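Local coordinates for protein ADP-ribosylation factor guanine nucleotide-exchange factor SEC7 (Saccharomyces cerevisiae, PDB 4OIY) that activates the small GTPase ARF1 at the trans-Golgi network by promoting guanine nucleotide exchange through its Sec7 domain, thereby supporting vesicle budding and Golgi traffic, at residues 46-51 with 61-66. Numbering follows the deposited sequence.
Sequences KWLLET and DYLGEG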
loop_
_atom_site.group_PDB
_atom_site.type_symbol
_atom_site.label_atom_id
_atom_site.label_comp_id
_atom_site.label_asym_id
_atom_site.label_seq_id
_atom_site.Cartn_x
_atom_site.Cartn_y
_atom_site.Cartn_z
ATOM N N LYS A 46 3.479 -12.981 3.807
ATOM C CA LYS A 46 3.074 -13.831 2.696
ATOM C C LYS A 46 1.628 -14.307 2.857
ATOM O O LYS A 46 0.856 -14.307 1.892
ATOM C CB LYS A 46 4.025 -15.020 2.564
ATOM C CG LYS A 46 5.370 -14.652 1.961
ATOM C CD LYS A 46 6.268 -15.879 1.843
ATOM C CE LYS A 46 7.621 -15.548 1.235
ATOM N NZ LYS A 46 7.535 -15.363 -0.235
ATOM N N TRP A 47 1.256 -14.686 4.077
ATOM C CA TRP A 47 -0.117 -15.118 4.354
ATOM C C TRP A 47 -1.132 -13.993 4.092
ATOM O O TRP A 47 -2.189 -14.226 3.499
ATOM C CB TRP A 47 -0.248 -15.659 5.785
ATOM C CG TRP A 47 -1.608 -16.261 6.067
ATOM C CD1 TRP A 47 -2.028 -17.532 5.772
ATOM C CD2 TRP A 47 -2.718 -15.609 6.688
ATOM N NE1 TRP A 47 -3.330 -17.708 6.180
ATOM C CE2 TRP A 47 -3.783 -16.539 6.732
ATOM C CE3 TRP A 47 -2.921 -14.326 7.206
ATOM C CZ2 TRP A 47 -5.024 -16.225 7.283
ATOM C CZ3 TRP A 47 -4.160 -14.021 7.758
ATOM C CH2 TRP A 47 -5.190 -14.961 7.788
ATOM N N LEU A 48 -0.806 -12.771 4.504
ATOM C CA LEU A 48 -1.673 -11.622 4.224
ATOM C C LEU A 48 -1.929 -11.462 2.723
ATOM O O LEU A 48 -3.067 -11.227 2.306
ATOM C CB LEU A 48 -1.076 -10.331 4.807
ATOM C CG LEU A 48 -0.957 -10.264 6.337
ATOM C CD1 LEU A 48 -0.271 -8.983 6.784
ATOM C CD2 LEU A 48 -2.312 -10.409 7.011
ATOM N N LEU A 49 -0.883 -11.621 1.914
ATOM C CA LEU A 49 -0.990 -11.401 0.466
ATOM C C LEU A 49 -1.597 -12.569 -0.307
ATOM O O LEU A 49 -2.203 -12.371 -1.365
ATOM C CB LEU A 49 0.383 -11.062 -0.114
ATOM C CG LEU A 49 0.850 -9.644 0.229
ATOM C CD1 LEU A 49 2.344 -9.484 -0.007
ATOM C CD2 LEU A 49 0.073 -8.605 -0.570
ATOM N N GLU A 50 -1.444 -13.779 0.220
ATOM C CA GLU A 50 -1.899 -14.990 -0.473
ATOM C C GLU A 50 -3.363 -15.325 -0.164
ATOM O O GLU A 50 -4.037 -15.993 -0.955
ATOM C CB GLU A 50 -1.002 -16.179 -0.091
ATOM C CG GLU A 50 0.255 -16.379 -0.935
ATOM C CD GLU A 50 1.082 -15.122 -1.167
ATOM O OE1 GLU A 50 2.166 -15.005 -0.558
ATOM O OE2 GLU A 50 0.671 -14.261 -1.981
ATOM N N THR A 51 -3.860 -14.851 0.973
ATOM C CA THR A 51 -5.149 -15.303 1.497
ATOM C C THR A 51 -6.300 -14.394 1.083
ATOM O O THR A 51 -6.292 -13.209 1.386
ATOM C CB THR A 51 -5.106 -15.374 3.036
ATOM O OG1 THR A 51 -4.008 -16.192 3.455
ATOM C CG2 THR A 51 -6.406 -15.942 3.602
ATOM N N ASP A 61 -4.755 -1.716 9.216
ATOM C CA ASP A 61 -4.592 -1.321 10.610
ATOM C C ASP A 61 -3.541 -2.193 11.302
ATOM O O ASP A 61 -2.754 -1.692 12.098
ATOM C CB ASP A 61 -5.940 -1.371 11.331
ATOM C CG ASP A 61 -6.826 -0.159 11.022
ATOM O OD1 ASP A 61 -6.509 0.643 10.129
ATOM O OD2 ASP A 61 -7.850 0.005 11.710
ATOM N N TYR A 62 -3.504 -3.479 10.969
ATOM C CA TYR A 62 -2.528 -4.411 11.526
ATOM C C TYR A 62 -1.113 -4.040 11.077
ATOM O O TYR A 62 -0.198 -3.967 11.889
ATOM C CB TYR A 62 -2.892 -5.829 11.091
ATOM C CG TYR A 62 -1.966 -6.931 11.554
ATOM C CD1 TYR A 62 -1.711 -7.139 12.900
ATOM C CD2 TYR A 62 -1.386 -7.800 10.639
ATOM C CE1 TYR A 62 -0.897 -8.175 13.318
ATOM C CE2 TYR A 62 -0.565 -8.835 11.048
ATOM C CZ TYR A 62 -0.319 -9.008 12.389
ATOM O OH TYR A 62 0.487 -10.045 12.795
ATOM N N LEU A 63 -0.946 -3.789 9.786
ATOM C CA LEU A 63 0.352 -3.393 9.252
ATOM C C LEU A 63 0.790 -2.022 9.748
ATOM O O LEU A 63 1.994 -1.734 9.797
ATOM C CB LEU A 63 0.314 -3.373 7.722
ATOM C CG LEU A 63 0.089 -4.716 7.023
ATOM C CD1 LEU A 63 0.011 -4.463 5.530
ATOM C CD2 LEU A 63 1.173 -5.723 7.372
ATOM N N GLY A 64 -0.183 -1.187 10.104
ATOM C CA GLY A 64 0.075 0.181 10.522
ATOM C C GLY A 64 0.343 0.379 12.000
ATOM O O GLY A 64 0.668 1.494 12.397
ATOM N N GLU A 65 0.214 -0.670 12.814
ATOM C CA GLU A 65 0.379 -0.532 14.264
ATOM C C GLU A 65 1.755 0.049 14.575
ATOM O O GLU A 65 2.753 -0.331 13.957
ATOM C CB GLU A 65 0.228 -1.881 14.984
ATOM C CG GLU A 65 -1.126 -2.569 14.861
ATOM C CD GLU A 65 -2.247 -1.933 15.669
ATOM O OE1 GLU A 65 -1.982 -1.045 16.511
ATOM O OE2 GLU A 65 -3.416 -2.338 15.455
ATOM N N GLY A 66 1.792 0.971 15.534
ATOM C CA GLY A 66 3.033 1.572 16.016
ATOM C C GLY A 66 3.704 0.681 17.047
ATOM O O GLY A 66 3.838 1.056 18.216
#
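L48 reaches L63 and Y62 across a buried helix-helix contact in the all-helical Sec7 domain, whose helices 41-50 and 56-64 follow one another in the chain, joined by a short linker. The case illustrates how two helices whose backbones stay well apart, with the CA atoms of L48 and L63 9.9 Å from each other, can be bridged by two leucine methyls and the edge of one tyrosine ring.

L48 can be followed outward atom by atom. Its CB leaves the helix in the direction of 61-66 without touching that segment. CG lies anti to the carbonyl carbon (chi1 -65°), and chi2, 176°, places CD1 anti to CA, the outermost carbon reaching toward 61-66. CD1 alone makes the close approaches: it lies 3.6 Å from CD2 of L63 and a looser 4.2 Å from CD2 of Y62. CD2, the other branch, stands a little farther from the same ring.

L63 adopts nearly the same rotamer and meets L48 from the opposite direction, so the two leucines run past one another and touch methyl to methyl. Y62 contributes differently. Its CG is anti to the backbone N (chi1 179°), which swings the ring toward helix 41-50, so that L48 CD1 arrives at its CD2 edge, near the ring plane, rather than over a face.

No hydrogen bond joins the segments; the contact is entirely apolar and buries 102 Å², summed over both sides. Neighbouring helices complete the core: F19 of helix 11-21 packs on L48, while I27 and I73, of helices 23-32 and 68-79, touch Y62. At the end of helix 41-50, where T51 departs from helical geometry, the chain turns its hydroxyl back, and T51 OG1 donates a 2.7 Å hydrogen bond to W47 O.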